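Putative dienelactone hydrolase (Klebsiella pneumoniae subsp. pneumoniae MGH 78578, PDB 3F67) probably acts as a carboxylic-ester hydrolase of the dienelactone hydrolase family, on a substrate that is not known. Local coordinates at residues F42-H47 against N215-R219; V91-L97 against W124-I128. All coordinates share one frame. Residue numbers count along the deposited sequence, not the author numbering.

Interaction 1. Residues F42-H47 against N215-R219; sequences FGVHEH and NADYR
Three aromatic rings, H45, H47 and Y218, cluster where the start of a helix meets a beta turn. The H45 and Y218 rings form an offset stack, centroids 4.5 Å apart and planes at 19°, with H45 CE1 3.5 Å from Y218 CZ. H47 lies obliquely to the tyrosine, CB 3.4 Å from Y218 CE2. Residues 42-45 are loop, G43 with positive phi (80/-162); H45 (chi1 t) N-caps the helix starting at E46, its ND1 accepting from H47 N (2.9 Å), a capping bond made by the ring that stacks on Y218. In the other segment, A216-R219 form a type I turn closed by R219 N to A216 O (2.9 Å), and Y218 (chi1 p) projects toward 42-47, its CA 7.4 Å from H47 CA. Two waters link H47 (chi1 t) to D217 and N215: one, 2.9 Å from H47 ND1, donates to D217 OD1 (2.7 Å); the other, 2.7 Å from H47 NE2, accepts from N215 ND2 (3.1 Å). H47 CE1 also packs 3.2 Å from D217 OD2. R219 NH2 donates to Y218 OH (2.9 Å), lies 3.7 Å from F42 CE2 and salt-bridges E40, near but not touching the putative triad. This side-chain N-cap and aromatic cluster join helix 46-57, in a probable alpha/beta-hydrolase fold, to the loop between strand 202-207 and helix 224-238, while helix 80-88 touches F42.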
# COMPACT_ATOMS: atom_id res chain seq x y z
N PHE A 42 4.45 9.83 5.21
CA PHE A 42 5.18 10.01 6.46
C PHE A 42 6.25 8.97 6.69
O PHE A 42 6.94 9.00 7.73
CB PHE A 42 4.21 10.11 7.66
CG PHE A 42 3.09 11.08 7.40
CD1 PHE A 42 3.36 12.43 7.16
CD2 PHE A 42 1.76 10.64 7.33
CE1 PHE A 42 2.32 13.38 6.86
CE2 PHE A 42 0.71 11.56 7.05
CZ PHE A 42 1.02 12.94 6.81
N GLY A 43 6.39 8.05 5.75
CA GLY A 43 7.40 7.00 5.84
C GLY A 43 6.97 5.88 6.76
O GLY A 43 5.76 5.71 7.04
N VAL A 44 7.93 5.08 7.22
CA VAL A 44 7.54 3.88 8.04
C VAL A 44 7.39 4.36 9.49
O VAL A 44 8.25 4.15 10.37
CB VAL A 44 8.52 2.69 7.84
CG1 VAL A 44 8.00 1.44 8.63
CG2 VAL A 44 8.54 2.32 6.39
N HIS A 45 6.30 5.09 9.69
CA HIS A 45 5.93 5.76 10.97
C HIS A 45 5.57 4.65 11.96
O HIS A 45 5.30 3.52 11.55
CB HIS A 45 4.69 6.59 10.60
CG HIS A 45 4.17 7.48 11.70
ND1 HIS A 45 3.27 7.02 12.65
CD2 HIS A 45 4.38 8.79 11.97
CE1 HIS A 45 2.95 8.02 13.47
NE2 HIS A 45 3.62 9.10 13.08
N GLU A 46 5.55 4.97 13.26
CA GLU A 46 5.04 4.00 14.26
C GLU A 46 3.70 3.37 13.87
O GLU A 46 3.45 2.19 14.14
CB GLU A 46 4.88 4.73 15.60
CG GLU A 46 4.25 3.86 16.67
CD GLU A 46 5.07 2.58 16.98
OE1 GLU A 46 6.30 2.51 16.71
OE2 GLU A 46 4.46 1.63 17.51
N HIS A 47 2.82 4.18 13.27
CA HIS A 47 1.48 3.68 12.88
C HIS A 47 1.67 2.54 11.83
O HIS A 47 0.98 1.53 11.91
CB HIS A 47 0.65 4.80 12.29
CG HIS A 47 -0.64 4.34 11.67
ND1 HIS A 47 -1.59 3.64 12.38
CD2 HIS A 47 -1.12 4.46 10.40
CE1 HIS A 47 -2.61 3.35 11.58
NE2 HIS A 47 -2.36 3.84 10.39
N ASN A 215 -8.36 5.22 8.43
CA ASN A 215 -7.76 4.18 9.23
C ASN A 215 -6.63 4.63 10.14
O ASN A 215 -6.08 3.83 10.90
CB ASN A 215 -7.25 3.09 8.27
CG ASN A 215 -6.94 1.79 8.98
OD1 ASN A 215 -7.81 1.20 9.65
ND2 ASN A 215 -5.68 1.33 8.86
N ALA A 216 -6.28 5.93 10.09
CA ALA A 216 -5.11 6.40 10.86
C ALA A 216 -5.52 6.68 12.30
O ALA A 216 -5.94 7.81 12.66
CB ALA A 216 -4.49 7.65 10.21
N ASP A 217 -5.44 5.65 13.12
CA ASP A 217 -6.05 5.67 14.45
C ASP A 217 -5.41 6.69 15.37
O ASP A 217 -6.00 7.03 16.40
CB ASP A 217 -6.05 4.24 15.06
CG ASP A 217 -4.70 3.58 14.97
OD1 ASP A 217 -3.81 3.95 15.76
OD2 ASP A 217 -4.50 2.70 14.08
N TYR A 218 -4.22 7.19 15.01
CA TYR A 218 -3.54 8.19 15.85
C TYR A 218 -3.90 9.64 15.45
O TYR A 218 -3.42 10.61 16.09
CB TYR A 218 -2.02 7.95 15.81
CG TYR A 218 -1.36 8.36 14.52
CD1 TYR A 218 -0.73 9.62 14.39
CD2 TYR A 218 -1.37 7.50 13.42
CE1 TYR A 218 -0.12 9.99 13.17
CE2 TYR A 218 -0.76 7.84 12.22
CZ TYR A 218 -0.12 9.08 12.10
OH TYR A 218 0.48 9.44 10.94
N ARG A 219 -4.71 9.81 14.41
CA ARG A 219 -4.96 11.15 13.83
C ARG A 219 -6.43 11.45 13.95
O ARG A 219 -7.26 10.54 14.07
CB ARG A 219 -4.58 11.24 12.34
CG ARG A 219 -3.18 10.84 11.97
CD ARG A 219 -2.56 11.71 10.88
NE ARG A 219 -2.99 11.47 9.48
CZ ARG A 219 -2.56 10.49 8.67
NH1 ARG A 219 -3.03 10.42 7.43
NH2 ARG A 219 -1.69 9.53 9.06
O HOH W 1 -1.36 3.00 15.22
O HOH W 2 -3.71 3.56 8.07

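Interaction 2. Residues V91-L97 against W124-I128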
# COMPACT_ATOMS: atom_id res chain seq x y z
N VAL A 91 10.37 11.32 -5.70
CA VAL A 91 10.50 9.87 -5.62
C VAL A 91 9.79 9.29 -6.87
O VAL A 91 8.56 9.44 -6.98
CB VAL A 91 9.81 9.32 -4.34
CG1 VAL A 91 9.86 7.79 -4.30
CG2 VAL A 91 10.47 9.91 -3.07
N PRO A 92 10.54 8.73 -7.83
CA PRO A 92 9.89 8.34 -9.09
C PRO A 92 9.06 7.06 -8.90
O PRO A 92 9.53 6.12 -8.23
CB PRO A 92 11.06 8.04 -10.06
CG PRO A 92 12.26 8.72 -9.42
CD PRO A 92 12.01 8.59 -7.91
N ASP A 93 7.88 7.01 -9.53
CA ASP A 93 7.07 5.78 -9.44
C ASP A 93 7.86 4.53 -9.87
O ASP A 93 7.74 3.45 -9.24
CB ASP A 93 5.85 5.88 -10.38
CG ASP A 93 4.83 6.93 -9.95
OD1 ASP A 93 4.78 7.41 -8.77
OD2 ASP A 93 4.00 7.21 -10.83
N ALA A 94 8.64 4.66 -10.95
CA ALA A 94 9.37 3.49 -11.51
C ALA A 94 10.32 2.89 -10.46
O ALA A 94 10.44 1.66 -10.34
CB ALA A 94 10.15 3.87 -12.74
N GLN A 95 10.98 3.77 -9.71
CA GLN A 95 11.85 3.39 -8.62
C GLN A 95 11.09 2.64 -7.55
O GLN A 95 11.57 1.61 -7.02
CB GLN A 95 12.53 4.64 -8.02
CG GLN A 95 13.45 4.34 -6.85
CD GLN A 95 13.83 5.61 -6.11
OE1 GLN A 95 14.81 6.25 -6.46
NE2 GLN A 95 13.03 6.01 -5.14
N VAL A 96 9.91 3.16 -7.19
CA VAL A 96 9.08 2.58 -6.12
C VAL A 96 8.68 1.16 -6.53
O VAL A 96 8.81 0.22 -5.75
CB VAL A 96 7.81 3.43 -5.84
CG1 VAL A 96 6.89 2.68 -4.83
CG2 VAL A 96 8.16 4.81 -5.24
N LEU A 97 8.21 1.00 -7.76
CA LEU A 97 7.70 -0.33 -8.16
C LEU A 97 8.87 -1.34 -8.18
O LEU A 97 8.70 -2.50 -7.77
CB LEU A 97 7.01 -0.25 -9.53
CG LEU A 97 5.81 0.76 -9.53
CD1 LEU A 97 5.20 0.73 -10.92
CD2 LEU A 97 4.74 0.43 -8.49
N TRP A 124 -0.80 7.98 -0.11
CA TRP A 124 0.24 7.89 -1.18
C TRP A 124 0.46 6.41 -1.58
O TRP A 124 0.54 6.04 -2.78
CB TRP A 124 1.56 8.52 -0.68
CG TRP A 124 2.69 8.43 -1.67
CD1 TRP A 124 2.98 9.33 -2.68
CD2 TRP A 124 3.65 7.39 -1.75
NE1 TRP A 124 4.11 8.90 -3.39
CE2 TRP A 124 4.54 7.73 -2.81
CE3 TRP A 124 3.89 6.23 -0.98
CZ2 TRP A 124 5.63 6.90 -3.16
CZ3 TRP A 124 4.99 5.40 -1.33
CH2 TRP A 124 5.83 5.75 -2.40
N GLY A 125 0.52 5.57 -0.55
CA GLY A 125 0.71 4.13 -0.71
C GLY A 125 -0.45 3.38 -1.36
O GLY A 125 -0.23 2.31 -1.97
N GLY A 126 -1.64 3.95 -1.26
CA GLY A 126 -2.83 3.35 -1.90
C GLY A 126 -2.76 3.59 -3.39
O GLY A 126 -3.17 2.72 -4.15
N ARG A 127 -2.24 4.74 -3.82
CA ARG A 127 -2.05 4.92 -5.27
C ARG A 127 -1.00 3.94 -5.79
O ARG A 127 -1.19 3.31 -6.83
CB ARG A 127 -1.68 6.38 -5.59
CG ARG A 127 -1.26 6.56 -7.08
CD ARG A 127 -0.97 8.02 -7.38
NE ARG A 127 -0.31 8.17 -8.69
CZ ARG A 127 0.98 7.97 -8.90
NH1 ARG A 127 1.79 7.68 -7.87
NH2 ARG A 127 1.49 8.12 -10.12
N ILE A 128 0.11 3.84 -5.07
CA ILE A 128 1.19 2.91 -5.43
C ILE A 128 0.66 1.47 -5.51
O ILE A 128 1.04 0.71 -6.41
CB ILE A 128 2.36 3.04 -4.41
CG1 ILE A 128 3.04 4.43 -4.52
CG2 ILE A 128 3.38 1.88 -4.56
CD1 ILE A 128 3.65 4.73 -5.89
O HOH W 3 5.62 10.31 -5.39
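A two-pronged salt bridge between D93 and R127 is the polar core of this buried contact. R127 NH1 donates to D93 OD1 at 3.1 Å and R127 NH2 to D93 OD2 at 2.8 Å, both nearly straight, so the carboxylate meets the edge of the guanidinium in its plane. The extended R127 side chain, t through chi3, carries its charge across to the first turn of helix 93-108. Both groups have further partners: D93 OD1 also bonds S157 OG, R127 NE donates to H160 ND1, and R127 NH2 has a weak hydrogen bond to K159 O, which brings residues 157-160 into the same polar network. The indole NH is satisfied too, since W124 NE1 donates to a water at 2.9 Å; the water in turn donates a weak hydrogen bond to V91 O (3.5 Å). Beside these polar groups the contact is apolar. V96 fills the gap between the indole edge and I128, with V96 CG1 3.6 Å from I128 CG2 and V96 CG2 3.8 Å from W124 CH2, while L97 CD2 lies 4.4 Å from I128 CG2. The short helical segments cross at -78°, their axes 11.9 Å apart, so side chains bridge the gap. Helix 124-133 follows strand 116-122 through a sequence and turn that fit the nucleophile elbow of alpha/beta hydrolases, with G125 its last glycine; here that helix packs across the start of helix 93-108.

In the fold
Interactions 1 and 2 have centres about 18 Å apart and do not touch, their nearest atoms being about 7 Å from each other. Interaction 2 falls within the stretch of chain that separates the two segments of interaction 1, and all four segments belong to the dienelactone hydrolase family region. Both approach the probable active site without forming it: R219 of interaction 1 and W124 of interaction 2 have side chains near, without touching, a putative Cys-His-Asp triad. Segment 215-219 follows the presumed triad histidine in the chain, whereas 124-128 opens the helix of the presumed elbow, so the two contacts lie beside different elements of the one putative site.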